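Local coordinates for tailspike protein (Siphovirus 9NA, PDB 3RIQ), which probably recognises Salmonella lipopolysaccharide as the phage receptor and, as an endorhamnosidase, cleaves its polysaccharide chain, at residues 271-276 / 316-321; 244-249 / 276-281; 217-222 / 238-243; 337-342 / 359-364. All coordinates share one frame; numbering follows the deposited sequence. Where two conformers were deposited one is given.

Contact 1 (271-276 / 316-321); sequences TTIQCY and ITRDCM
Gln274 holds CG anti to its carbonyl carbon (chi1 -66°), and Asp319 sets CG anti to its backbone N (chi1 -160°); from these positions the amide and the carboxylate meet just beyond the ends of their strands. The setting is two successive coils of the right-handed parallel beta-helix, where strands 271-273 and 316-318 pair in parallel and each then turns through a residue in left-handed backbone conformation, Gln274 and Asp319 respectively. Thr272 N bonds to Ile316 O, Arg318 N to Thr272 O and Gln274 N to Arg318 O. Gln274 NE2 donates to Asp319 OD2 over 2.9 Å, reaching its anti side from 30° out of the carboxylate plane. Both ends have further partners: Gly101 accepts from NE2, Arg242 donates to OE1, and Asp319 OD1 binds His343 and Lys366. An amide, with donor and acceptor at one tip, suits such a junction. Arg318 runs beside Gln274 in the same direction, its NH2 3.8 Å from Gln274 CD, while NH1 forms a salt bridge with Glu341.

On the same face as Ile273 and Arg318, Thr271 OG1 rests 3.5 Å from Ile316 CG2, and both residues pack on Arg313 of the second subunit. The opposite face, bearing Thr272 and Thr317, turns into the coil. There the small side chains stack closely: Thr272 CG2 lies 3.8 Å from Cys320 SG, and Thr272 OG1 bonds to Gly279 O. Cys275 and Cys320 bring their sulfurs to 3.5 Å, too far for a disulfide. Beyond them Tyr276 CE1 touches Met321 CG at 3.8 Å, and Met321 N donates almost straight to Cys275 O at 3.0 Å.

Contact 2 (244-249 / 276-281); sequences GESGVK and YYDGID
Ser246 lays its hydroxyl against Asp278, taking the bond from Asp278 N into OG at 3.0 Å; with OG anti to the carbonyl carbon (chi1 -68°) it stands beside its own backbone N. These are matching turns of two consecutive beta-helix coils, without regular strands until Lys249 and Asp281 pair in parallel. Around the serine the main chain is well supplied: Tyr277 N donates to Glu245 O at 2.8 Å from well above the carbonyl plane, Gly247 N to Asp278 O, and Asp281 N to Val248 O. Gly247 lacks a CB, which would clash with Gly279 O, and this allows a CA-H...O contact there at 3.2 Å.

A water bridges Ser246 OG and Asp281 OD2, 2.7 Å from each, and donates a hydrogen bond to OD2. Asp281 OD2 also accepts from Gln252 NE2, and OD1 from Asn283 ND2. Asp278 OD1 accepts from Ile323 N, and Tyr277 OH binds Asn127 O. Val248 and Ile280 lie side by side, their CG2 methyls 4.0 Å apart. Lys249 lays its extended methylenes past Asp281. Ser246 OG, Asp278 OD1 and both Asp281 carboxylate oxygens thus have partners, and Lys249 NZ, 4.6 Å from Asp281 OD2 without contact, may help stabilise the carboxylate's charge.

Contact 3 (217-222 / 238-243); sequences GSAVLF and LISYRV
Ala219 and Ser240 meet at the tight centre of this contact, where Ala219 CB presses to 3.4 Å from Ser240 OG. Strands 220-222 and 238-241 belong to different stacks of the parallel beta-helix; turn residues 217-219 and the start of strand 220-222 pack against 238-243 at the inner corner, with no hydrogen bond between the segments. A methyl suits the spot, since a small apolar group can come close to a hydroxyl that is already engaged: Ser240 OG, anti to its backbone N (chi1 173°), binds Gly247 O. Closer still is Val243 CB, 3.3 Å from Gly217 O. At the other end Val220 and Leu238 pass at a slant, CG2 of the valine 3.8 Å from CD2 of the leucine.

Elsewhere the fit is looser. Ala219 CB stands 4.1 Å from Val243 CG1 and 4.3 Å from Leu238 CD2, and Ser218 points its CB away. The side chains of Ile239 and Tyr241 leave on the far face of their strand, where they pack on His231 and Asp229 of the second subunit. Strand 238-241 is flanked by strands 211-214 and 266-273, whereas strand 220-223 runs between strands 184-194 and 249-250, so the contact joins two stacks of rungs.

Contact 4 (337-342 / 359-364); sequences VVTYEA and ITVVCA
Tyr340 and Val362 lie side by side and point the same way, ring carbons CD1 and CE1 of the tyrosine alongside the branched CB and CG1 of the valine, with Tyr340 CE1 3.5 Å from Val362 CB. The ring is led there by CG anti to its own carbonyl carbon (chi1 -83°). Strands 337-340 and 359-362 are adjacent rungs of the parallel beta-helix, running within 1° of each other, so each side chain sits beside its counterpart in the next coil. On the Tyr340 face Val338 CG2 and Thr360 CB are 4.1 Å apart, and Val338 and Thr360 pack on the second subunit.

The other face turns into the coil. Ile359 folds CD1 back (chi2 -62°) to reach 3.7 Å from Val337 CB, and Thr339 OG1 rests 3.7 Å from Val361 CG2, the two side chains parallel. Beyond the strands, Ala342 CB and Ala364 CB continue the side-by-side packing at 4.1 Å.

A water beside Thr339 donates to Thr339 OG1 at 2.9 Å and to Val362 O at 3.0 Å, and accepts from Ala342 N at 3.1 Å, linking the three where the strands end; OG1 also bonds to Gly346 O. Glu341 pairs with Lys366. Backbone bonds Thr360 N to Val337 O, Thr339 N to Thr360 O, Val362 N to Thr339 O and Glu341 N to Val362 O satisfy these groups between the strands, while the inward side chains pack by largely apolar contact.

How the contacts relate
The four contacts climb one stretch of the beta-helix. Strands 238-241, 266-273, 311-318, 333-340 and 355-362 are consecutive rungs of one face, so segment 238-243 of contact 3, then contacts 1 and 4, follow one another on it, and all three contacts touch the second subunit. Centres of contacts 1 and 3, and of 1 and 4, are 10 Å apart, those of 3 and 4 about 19 Å. Probable hydrogen bonds join them: Thr271 O with Ser240 N (2.8 Å) and Thr317 O with Tyr340 N (2.9 Å). Contact 2 forms the turn beside contacts 1 and 3, its centre 8 Å and 7 Å from theirs, and shares Tyr276 with contact 1; its nearest atoms are about 6 Å from contact 4.

Contact 1 (271-276 / 316-321)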
loop_
_atom_site.group_PDB
_atom_site.type_symbol
_atom_site.label_atom_id
_atom_site.label_comp_id
_atom_site.label_asym_id
_atom_site.label_seq_id
_atom_site.Cartn_x
_atom_site.Cartn_y
_atom_site.Cartn_z
ATOM N N THR A 271 -7.646 -9.356 -4.628
ATOM C CA THR A 271 -6.972 -10.516 -4.032
ATOM C C THR A 271 -7.406 -11.726 -4.837
ATOM O O THR A 271 -8.604 -12.070 -4.809
ATOM C CB THR A 271 -7.449 -10.720 -2.558
ATOM O OG1 THR A 271 -7.113 -9.554 -1.800
ATOM C CG2 THR A 271 -6.840 -11.975 -1.943
ATOM N N THR A 272 -6.467 -12.382 -5.520
ATOM C CA THR A 272 -6.822 -13.561 -6.341
ATOM C C THR A 272 -6.171 -14.780 -5.755
ATOM O O THR A 272 -4.946 -14.810 -5.572
ATOM C CB THR A 272 -6.377 -13.411 -7.789
ATOM O OG1 THR A 272 -6.954 -12.229 -8.340
ATOM C CG2 THR A 272 -6.835 -14.639 -8.608
ATOM N N ILE A 273 -6.992 -15.754 -5.407
ATOM C CA ILE A 273 -6.503 -16.990 -4.786
ATOM C C ILE A 273 -6.740 -18.190 -5.702
ATOM O O ILE A 273 -7.886 -18.520 -5.981
ATOM C CB ILE A 273 -7.250 -17.230 -3.446
ATOM C CG1 ILE A 273 -6.956 -16.073 -2.444
ATOM C CG2 ILE A 273 -6.877 -18.627 -2.860
ATOM C CD1 ILE A 273 -7.886 -16.024 -1.171
ATOM N N GLN A 274 -5.665 -18.843 -6.159
ATOM C CA GLN A 274 -5.745 -20.120 -6.897
ATOM C C GLN A 274 -6.662 -20.093 -8.117
ATOM O O GLN A 274 -7.419 -21.040 -8.347
ATOM C CB GLN A 274 -6.111 -21.271 -5.964
ATOM C CG GLN A 274 -5.006 -21.534 -4.934
ATOM C CD GLN A 274 -5.378 -22.666 -3.989
ATOM O OE1 GLN A 274 -6.513 -22.730 -3.457
ATOM N NE2 GLN A 274 -4.439 -23.574 -3.774
ATOM N N CYS A 275 -6.595 -19.032 -8.927
ATOM C CA CYS A 275 -7.259 -19.120 -10.260
ATOM C C CYS A 275 -6.443 -20.060 -11.166
ATOM O O CYS A 275 -5.257 -20.320 -10.903
ATOM C CB CYS A 275 -7.434 -17.749 -10.907
ATOM S SG CYS A 275 -5.870 -16.875 -11.247
ATOM N N TYR A 276 -7.085 -20.606 -12.193
ATOM C CA TYR A 276 -6.394 -21.571 -13.046
ATOM C C TYR A 276 -5.546 -20.906 -14.123
ATOM O O TYR A 276 -4.536 -21.488 -14.565
ATOM C CB TYR A 276 -7.386 -22.565 -13.649
ATOM C CG TYR A 276 -6.744 -23.784 -14.263
ATOM C CD1 TYR A 276 -5.895 -24.632 -13.513
ATOM C CD2 TYR A 276 -7.016 -24.134 -15.583
ATOM C CE1 TYR A 276 -5.331 -25.803 -14.087
ATOM C CE2 TYR A 276 -6.488 -25.287 -16.147
ATOM C CZ TYR A 276 -5.617 -26.112 -15.395
ATOM O OH TYR A 276 -5.069 -27.268 -15.961
ATOM N N ILE A 316 -2.914 -8.456 -4.880
ATOM C CA ILE A 316 -2.166 -9.569 -4.258
ATOM C C ILE A 316 -2.726 -10.871 -4.813
ATOM O O ILE A 316 -3.959 -11.041 -4.859
ATOM C CB ILE A 316 -2.216 -9.527 -2.703
ATOM C CG1 ILE A 316 -1.360 -10.678 -2.122
ATOM C CG2 ILE A 316 -3.666 -9.538 -2.165
ATOM C CD1 ILE A 316 -1.147 -10.594 -0.606
ATOM N N THR A 317 -1.860 -11.783 -5.252
ATOM C CA THR A 317 -2.334 -13.074 -5.784
ATOM C C THR A 317 -1.544 -14.195 -5.180
ATOM O O THR A 317 -0.376 -14.013 -4.843
ATOM C CB THR A 317 -2.307 -13.141 -7.347
ATOM O OG1 THR A 317 -0.985 -13.460 -7.805
ATOM C CG2 THR A 317 -2.782 -11.798 -7.962
ATOM N N ARG A 318 -2.181 -15.352 -5.005
ATOM C CA ARG A 318 -1.499 -16.478 -4.331
ATOM C C ARG A 318 -1.798 -17.794 -5.013
ATOM O O ARG A 318 -2.980 -18.170 -5.171
ATOM C CB ARG A 318 -1.911 -16.554 -2.846
ATOM C CG ARG A 318 -1.085 -17.573 -2.043
ATOM C CD ARG A 318 -1.700 -17.935 -0.645
ATOM N NE ARG A 318 -2.868 -18.841 -0.769
ATOM C CZ ARG A 318 -2.781 -20.164 -0.914
ATOM N NH1 ARG A 318 -1.583 -20.730 -0.988
ATOM N NH2 ARG A 318 -3.889 -20.918 -1.024
ATOM N N ASP A 319 -0.724 -18.506 -5.372
ATOM C CA ASP A 319 -0.795 -19.888 -5.895
ATOM C C ASP A 319 -1.702 -19.998 -7.153
ATOM O O ASP A 319 -2.443 -20.984 -7.325
ATOM C CB ASP A 319 -1.248 -20.846 -4.753
ATOM C CG ASP A 319 -0.916 -22.314 -5.007
ATOM O OD1 ASP A 319 -0.003 -22.638 -5.820
ATOM O OD2 ASP A 319 -1.589 -23.167 -4.362
ATOM N N CYS A 320 -1.607 -19.001 -8.027
ATOM C CA CYS A 320 -2.306 -19.031 -9.291
ATOM C C CYS A 320 -1.550 -19.915 -10.276
ATOM O O CYS A 320 -0.316 -19.894 -10.307
ATOM C CB CYS A 320 -2.431 -17.608 -9.824
ATOM S SG CYS A 320 -3.525 -16.577 -8.730
ATOM N N MET A 321 -2.292 -20.723 -11.049
ATOM C CA MET A 321 -1.659 -21.692 -11.926
ATOM C C MET A 321 -0.991 -21.066 -13.151
ATOM O O MET A 321 -0.035 -21.644 -13.717
ATOM C CB MET A 321 -2.687 -22.754 -12.314
ATOM C CG MET A 321 -2.169 -23.911 -13.171
ATOM S SD MET A 321 -0.749 -24.840 -12.509
ATOM C CE MET A 321 -1.518 -25.803 -11.189
#

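Contact 2 (244-249 / 276-281)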
loop_
_atom_site.group_PDB
_atom_site.type_symbol
_atom_site.label_atom_id
_atom_site.label_comp_id
_atom_site.label_asym_id
_atom_site.label_seq_id
_atom_site.Cartn_x
_atom_site.Cartn_y
_atom_site.Cartn_z
ATOM N N GLY A 244 -12.057 -20.423 -12.896
ATOM C CA GLY A 244 -11.471 -21.315 -13.922
ATOM C C GLY A 244 -10.577 -20.592 -14.941
ATOM O O GLY A 244 -9.768 -21.259 -15.633
ATOM N N GLU A 245 -10.687 -19.266 -15.026
ATOM C CA GLU A 245 -9.811 -18.499 -15.907
ATOM C C GLU A 245 -8.965 -17.542 -15.064
ATOM O O GLU A 245 -8.170 -18.001 -14.229
ATOM C CB GLU A 245 -10.605 -17.837 -17.062
ATOM C CG GLU A 245 -11.112 -18.905 -18.036
ATOM C CD GLU A 245 -11.689 -18.365 -19.338
ATOM O OE1 GLU A 245 -11.221 -17.309 -19.816
ATOM O OE2 GLU A 245 -12.603 -19.026 -19.894
ATOM N N SER A 246 -9.116 -16.235 -15.257
ATOM C CA SER A 246 -8.239 -15.279 -14.580
ATOM C C SER A 246 -8.971 -14.471 -13.496
ATOM O O SER A 246 -10.196 -14.316 -13.531
ATOM C CB SER A 246 -7.571 -14.368 -15.595
ATOM O OG SER A 246 -6.658 -15.081 -16.403
ATOM N N GLY A 247 -8.221 -13.966 -12.519
ATOM C CA GLY A 247 -8.859 -13.384 -11.321
ATOM C C GLY A 247 -9.873 -12.324 -11.720
ATOM O O GLY A 247 -11.026 -12.347 -11.260
ATOM N N VAL A 248 -9.435 -11.390 -12.575
ATOM C CA VAL A 248 -10.327 -10.531 -13.354
ATOM C C VAL A 248 -9.691 -10.469 -14.749
ATOM O O VAL A 248 -8.495 -10.751 -14.927
ATOM C CB VAL A 248 -10.472 -9.089 -12.781
ATOM C CG1 VAL A 248 -11.085 -9.104 -11.367
ATOM C CG2 VAL A 248 -9.119 -8.316 -12.823
ATOM N N LYS A 249 -10.461 -10.047 -15.745
ATOM C CA LYS A 249 -9.959 -10.067 -17.134
ATOM C C LYS A 249 -10.514 -8.956 -17.998
ATOM O O LYS A 249 -11.733 -8.679 -17.946
ATOM C CB LYS A 249 -10.352 -11.412 -17.793
ATOM C CG LYS A 249 -9.917 -11.567 -19.252
ATOM C CD LYS A 249 -10.134 -12.997 -19.777
ATOM C CE LYS A 249 -9.851 -13.034 -21.276
ATOM N NZ LYS A 249 -10.235 -14.339 -21.957
ATOM N N TYR A 276 -7.085 -20.606 -12.193
ATOM C CA TYR A 276 -6.394 -21.571 -13.046
ATOM C C TYR A 276 -5.546 -20.906 -14.123
ATOM O O TYR A 276 -4.536 -21.488 -14.565
ATOM C CB TYR A 276 -7.386 -22.565 -13.649
ATOM C CG TYR A 276 -6.744 -23.784 -14.263
ATOM C CD1 TYR A 276 -5.895 -24.632 -13.513
ATOM C CD2 TYR A 276 -7.016 -24.134 -15.583
ATOM C CE1 TYR A 276 -5.331 -25.803 -14.087
ATOM C CE2 TYR A 276 -6.488 -25.287 -16.147
ATOM C CZ TYR A 276 -5.617 -26.112 -15.395
ATOM O OH TYR A 276 -5.069 -27.268 -15.961
ATOM N N TYR A 277 -5.924 -19.683 -14.535
ATOM C CA TYR A 277 -5.038 -18.912 -15.387
ATOM C C TYR A 277 -4.356 -17.791 -14.577
ATOM O O TYR A 277 -3.688 -18.103 -13.573
ATOM C CB TYR A 277 -5.743 -18.500 -16.681
ATOM C CG TYR A 277 -5.843 -19.687 -17.635
ATOM C CD1 TYR A 277 -4.817 -19.926 -18.565
ATOM C CD2 TYR A 277 -6.880 -20.616 -17.548
ATOM C CE1 TYR A 277 -4.878 -21.017 -19.444
ATOM C CE2 TYR A 277 -6.956 -21.704 -18.408
ATOM C CZ TYR A 277 -5.955 -21.916 -19.351
ATOM O OH TYR A 277 -6.027 -23.015 -20.203
ATOM N N ASP A 278 -4.517 -16.513 -14.928
ATOM C CA ASP A 278 -3.570 -15.495 -14.423
ATOM C C ASP A 278 -4.200 -14.674 -13.300
ATOM O O ASP A 278 -5.393 -14.348 -13.352
ATOM C CB ASP A 278 -3.170 -14.582 -15.584
ATOM C CG ASP A 278 -2.783 -15.395 -16.798
ATOM O OD1 ASP A 278 -1.954 -16.319 -16.607
ATOM O OD2 ASP A 278 -3.361 -15.192 -17.891
ATOM N N GLY A 279 -3.418 -14.344 -12.280
ATOM C CA GLY A 279 -3.974 -13.627 -11.116
ATOM C C GLY A 279 -4.807 -12.412 -11.503
ATOM O O GLY A 279 -5.888 -12.173 -10.941
ATOM N N ILE A 280 -4.284 -11.601 -12.418
ATOM C CA ILE A 280 -5.129 -10.687 -13.181
ATOM C C ILE A 280 -4.662 -10.827 -14.624
ATOM O O ILE A 280 -3.481 -11.108 -14.867
ATOM C CB ILE A 280 -5.013 -9.193 -12.705
ATOM C CG1 ILE A 280 -3.598 -8.616 -12.908
ATOM C CG2 ILE A 280 -5.473 -9.049 -11.259
ATOM C CD1 ILE A 280 -3.484 -7.144 -12.523
ATOM N N ASP A 281 -5.588 -10.647 -15.574
ATOM C CA ASP A 281 -5.236 -10.692 -17.015
ATOM C C ASP A 281 -5.716 -9.369 -17.595
ATOM O O ASP A 281 -6.882 -9.257 -18.000
ATOM C CB ASP A 281 -5.949 -11.864 -17.720
ATOM C CG ASP A 281 -5.763 -11.836 -19.228
ATOM O OD1 ASP A 281 -4.919 -11.030 -19.703
ATOM O OD2 ASP A 281 -6.434 -12.637 -19.933
HETATM O O HOH W 1 -7.088 -15.061 -19.063
#

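Contact 3 (217-222 / 238-243)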
loop_
_atom_site.group_PDB
_atom_site.type_symbol
_atom_site.label_atom_id
_atom_site.label_comp_id
_atom_site.label_asym_id
_atom_site.label_seq_id
_atom_site.Cartn_x
_atom_site.Cartn_y
_atom_site.Cartn_z
ATOM N N GLY A 217 -15.073 -19.104 -15.871
ATOM C CA GLY A 217 -14.502 -17.900 -16.475
ATOM C C GLY A 217 -13.671 -17.071 -15.496
ATOM O O GLY A 217 -12.986 -17.613 -14.609
ATOM N N SER A 218 -13.782 -15.745 -15.623
ATOM C CA SER A 218 -13.024 -14.818 -14.794
ATOM C C SER A 218 -14.011 -14.152 -13.841
ATOM O O SER A 218 -15.197 -14.024 -14.178
ATOM C CB SER A 218 -12.287 -13.795 -15.669
ATOM O OG SER A 218 -11.372 -14.436 -16.565
ATOM N N ALA A 219 -13.582 -13.728 -12.645
ATOM C CA ALA A 219 -14.596 -13.249 -11.706
ATOM C C ALA A 219 -15.367 -12.054 -12.283
ATOM O O ALA A 219 -16.613 -11.983 -12.167
ATOM C CB ALA A 219 -14.004 -12.906 -10.355
ATOM N N VAL A 220 -14.638 -11.123 -12.900
ATOM C CA VAL A 220 -15.247 -9.998 -13.616
ATOM C C VAL A 220 -14.589 -9.936 -14.963
ATOM O O VAL A 220 -13.353 -10.062 -15.056
ATOM C CB VAL A 220 -15.068 -8.640 -12.868
ATOM C CG1 VAL A 220 -15.853 -7.552 -13.592
ATOM C CG2 VAL A 220 -15.497 -8.749 -11.386
ATOM N N LEU A 221 -15.408 -9.725 -16.014
ATOM C CA LEU A 221 -14.924 -9.709 -17.398
ATOM C C LEU A 221 -15.436 -8.458 -18.118
ATOM O O LEU A 221 -16.648 -8.147 -18.055
ATOM C CB LEU A 221 -15.424 -10.972 -18.118
ATOM C CG LEU A 221 -15.076 -11.058 -19.614
ATOM C CD1 LEU A 221 -13.579 -11.235 -19.793
ATOM C CD2 LEU A 221 -15.807 -12.202 -20.245
ATOM N N PHE A 222 -14.522 -7.716 -18.737
ATOM C CA PHE A 222 -14.847 -6.491 -19.517
ATOM C C PHE A 222 -14.681 -6.721 -21.023
ATOM O O PHE A 222 -13.658 -7.266 -21.456
ATOM C CB PHE A 222 -13.939 -5.324 -19.116
ATOM C CG PHE A 222 -14.153 -4.859 -17.701
ATOM C CD1 PHE A 222 -15.051 -3.830 -17.410
ATOM C CD2 PHE A 222 -13.526 -5.514 -16.636
ATOM C CE1 PHE A 222 -15.294 -3.425 -16.089
ATOM C CE2 PHE A 222 -13.766 -5.101 -15.314
ATOM C CZ PHE A 222 -14.652 -4.078 -15.045
ATOM N N LEU A 238 -12.059 -6.524 -4.345
ATOM C CA LEU A 238 -12.691 -7.818 -4.648
ATOM C C LEU A 238 -11.750 -8.964 -4.264
ATOM O O LEU A 238 -10.529 -8.867 -4.454
ATOM C CB LEU A 238 -12.971 -7.904 -6.166
ATOM C CG LEU A 238 -13.607 -9.207 -6.647
ATOM C CD1 LEU A 238 -15.046 -9.346 -6.138
ATOM C CD2 LEU A 238 -13.556 -9.270 -8.178
ATOM N N ILE A 239 -12.323 -10.047 -3.751
ATOM C CA ILE A 239 -11.584 -11.336 -3.620
ATOM C C ILE A 239 -12.103 -12.236 -4.738
ATOM O O ILE A 239 -13.313 -12.448 -4.838
ATOM C CB ILE A 239 -11.814 -11.992 -2.230
ATOM C CG1 ILE A 239 -11.301 -11.068 -1.116
ATOM C CG2 ILE A 239 -11.141 -13.350 -2.198
ATOM C CD1 ILE A 239 -11.674 -11.517 0.273
ATOM N N SER A 240 -11.209 -12.766 -5.571
ATOM C CA SER A 240 -11.561 -13.682 -6.668
ATOM C C SER A 240 -10.967 -15.029 -6.297
ATOM O O SER A 240 -9.720 -15.154 -6.193
ATOM C CB SER A 240 -10.937 -13.168 -7.963
ATOM O OG SER A 240 -11.125 -14.095 -9.013
ATOM N N TYR A 241 -11.827 -16.024 -6.052
ATOM C CA TYR A 241 -11.365 -17.293 -5.457
ATOM C C TYR A 241 -11.602 -18.489 -6.358
ATOM O O TYR A 241 -12.762 -18.822 -6.658
ATOM C CB TYR A 241 -12.138 -17.510 -4.143
ATOM C CG TYR A 241 -11.930 -18.866 -3.484
ATOM C CD1 TYR A 241 -10.654 -19.303 -3.058
ATOM C CD2 TYR A 241 -13.037 -19.702 -3.253
ATOM C CE1 TYR A 241 -10.490 -20.551 -2.431
ATOM C CE2 TYR A 241 -12.884 -20.962 -2.619
ATOM C CZ TYR A 241 -11.596 -21.359 -2.208
ATOM O OH TYR A 241 -11.389 -22.564 -1.559
ATOM N N ARG A 242 -10.518 -19.108 -6.807
ATOM C CA ARG A 242 -10.596 -20.366 -7.591
ATOM C C ARG A 242 -11.466 -20.310 -8.857
ATOM O O ARG A 242 -12.162 -21.307 -9.227
ATOM C CB ARG A 242 -11.010 -21.543 -6.691
ATOM C CG ARG A 242 -9.879 -21.923 -5.753
ATOM C CD ARG A 242 -10.316 -23.057 -4.835
ATOM N NE ARG A 242 -9.224 -23.491 -3.974
ATOM C CZ ARG A 242 -9.341 -24.492 -3.116
ATOM N NH1 ARG A 242 -10.489 -25.195 -3.082
ATOM N NH2 ARG A 242 -8.307 -24.843 -2.361
ATOM N N VAL A 243 -11.406 -19.172 -9.539
ATOM C CA VAL A 243 -12.074 -19.122 -10.845
ATOM C C VAL A 243 -11.323 -19.990 -11.873
ATOM O O VAL A 243 -10.114 -20.268 -11.751
ATOM C CB VAL A 243 -12.299 -17.661 -11.364
ATOM C CG1 VAL A 243 -13.037 -16.875 -10.302
ATOM C CG2 VAL A 243 -10.999 -16.989 -11.763
#

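Contact 4 (337-342 / 359-364)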
loop_
_atom_site.group_PDB
_atom_site.type_symbol
_atom_site.label_atom_id
_atom_site.label_comp_id
_atom_site.label_asym_id
_atom_site.label_seq_id
_atom_site.Cartn_x
_atom_site.Cartn_y
_atom_site.Cartn_z
ATOM N N VAL A 337 2.024 -4.472 -6.366
ATOM C CA VAL A 337 1.541 -5.787 -6.786
ATOM C C VAL A 337 2.400 -6.809 -6.070
ATOM O O VAL A 337 3.631 -6.749 -6.158
ATOM C CB VAL A 337 1.660 -5.974 -8.314
ATOM C CG1 VAL A 337 1.297 -7.408 -8.725
ATOM C CG2 VAL A 337 0.781 -4.925 -9.065
ATOM N N VAL A 338 1.747 -7.739 -5.372
ATOM C CA VAL A 338 2.457 -8.784 -4.599
ATOM C C VAL A 338 1.965 -10.125 -5.101
ATOM O O VAL A 338 0.754 -10.352 -5.111
ATOM C CB VAL A 338 2.112 -8.669 -3.073
ATOM C CG1 VAL A 338 2.693 -9.823 -2.259
ATOM C CG2 VAL A 338 2.552 -7.291 -2.521
ATOM N N THR A 339 2.863 -10.999 -5.569
ATOM C CA THR A 339 2.421 -12.322 -5.964
ATOM C C THR A 339 3.238 -13.386 -5.273
ATOM O O THR A 339 4.465 -13.255 -5.188
ATOM C CB THR A 339 2.400 -12.540 -7.507
ATOM O OG1 THR A 339 3.731 -12.763 -8.020
ATOM C CG2 THR A 339 1.714 -11.355 -8.239
ATOM N N TYR A 340 2.544 -14.418 -4.786
ATOM C CA TYR A 340 3.147 -15.586 -4.138
ATOM C C TYR A 340 2.808 -16.830 -4.951
ATOM O O TYR A 340 1.648 -17.012 -5.358
ATOM C CB TYR A 340 2.552 -15.791 -2.732
ATOM C CG TYR A 340 3.200 -14.947 -1.671
ATOM C CD1 TYR A 340 4.330 -15.428 -0.996
ATOM C CD2 TYR A 340 2.746 -13.660 -1.387
ATOM C CE1 TYR A 340 4.978 -14.659 -0.046
ATOM C CE2 TYR A 340 3.366 -12.868 -0.406
ATOM C CZ TYR A 340 4.508 -13.386 0.246
ATOM O OH TYR A 340 5.220 -12.654 1.164
ATOM N N GLU A 341 3.782 -17.721 -5.105
ATOM C CA GLU A 341 3.531 -19.098 -5.626
ATOM C C GLU A 341 2.894 -19.107 -7.015
ATOM O O GLU A 341 2.208 -20.062 -7.377
ATOM C CB GLU A 341 2.654 -19.915 -4.633
ATOM C CG GLU A 341 3.297 -20.304 -3.288
ATOM C CD GLU A 341 2.209 -20.946 -2.421
ATOM O OE1 GLU A 341 1.975 -22.119 -2.591
ATOM O OE2 GLU A 341 1.478 -20.249 -1.657
ATOM N N ALA A 342 3.147 -18.090 -7.842
ATOM C CA ALA A 342 2.693 -18.187 -9.252
ATOM C C ALA A 342 3.364 -19.398 -9.906
ATOM O O ALA A 342 4.583 -19.601 -9.734
ATOM C CB ALA A 342 3.049 -16.932 -10.014
ATOM N N ILE A 359 6.741 -3.732 -6.692
ATOM C CA ILE A 359 6.391 -5.105 -7.030
ATOM C C ILE A 359 7.128 -6.053 -6.106
ATOM O O ILE A 359 8.336 -5.872 -5.922
ATOM C CB ILE A 359 6.810 -5.433 -8.483
ATOM C CG1 ILE A 359 6.276 -4.388 -9.451
ATOM C CG2 ILE A 359 6.364 -6.842 -8.880
ATOM C CD1 ILE A 359 4.764 -4.288 -9.524
ATOM N N THR A 360 6.436 -7.054 -5.549
ATOM C CA THR A 360 7.040 -8.080 -4.692
ATOM C C THR A 360 6.628 -9.427 -5.272
ATOM O O THR A 360 5.431 -9.709 -5.363
ATOM C CB THR A 360 6.538 -7.935 -3.246
ATOM O OG1 THR A 360 6.931 -6.637 -2.763
ATOM C CG2 THR A 360 7.184 -8.987 -2.339
ATOM N N VAL A 361 7.597 -10.228 -5.707
ATOM C CA VAL A 361 7.318 -11.550 -6.260
ATOM C C VAL A 361 8.049 -12.580 -5.430
ATOM O O VAL A 361 9.280 -12.508 -5.314
ATOM C CB VAL A 361 7.740 -11.652 -7.759
ATOM C CG1 VAL A 361 7.733 -13.126 -8.250
ATOM C CG2 VAL A 361 6.839 -10.761 -8.646
ATOM N N VAL A 362 7.312 -13.569 -4.903
ATOM C CA VAL A 362 7.874 -14.627 -4.069
ATOM C C VAL A 362 7.473 -15.957 -4.648
ATOM O O VAL A 362 6.285 -16.208 -4.957
ATOM C CB VAL A 362 7.339 -14.531 -2.622
ATOM C CG1 VAL A 362 7.838 -15.717 -1.775
ATOM C CG2 VAL A 362 7.722 -13.168 -1.947
ATOM N N CYS A 363 8.485 -16.800 -4.831
ATOM C CA CYS A 363 8.268 -18.175 -5.301
ATOM C C CYS A 363 7.439 -18.288 -6.590
ATOM O O CYS A 363 6.486 -19.098 -6.629
ATOM C CB CYS A 363 7.629 -19.030 -4.195
ATOM S SG CYS A 363 7.660 -20.837 -4.514
ATOM N N ALA A 364 7.747 -17.477 -7.607
ATOM C CA ALA A 364 7.141 -17.694 -8.924
ATOM C C ALA A 364 7.855 -18.850 -9.635
ATOM O O ALA A 364 8.797 -19.466 -9.080
ATOM C CB ALA A 364 7.157 -16.411 -9.760
HETATM O O HOH W 2 4.677 -15.484 -7.428
#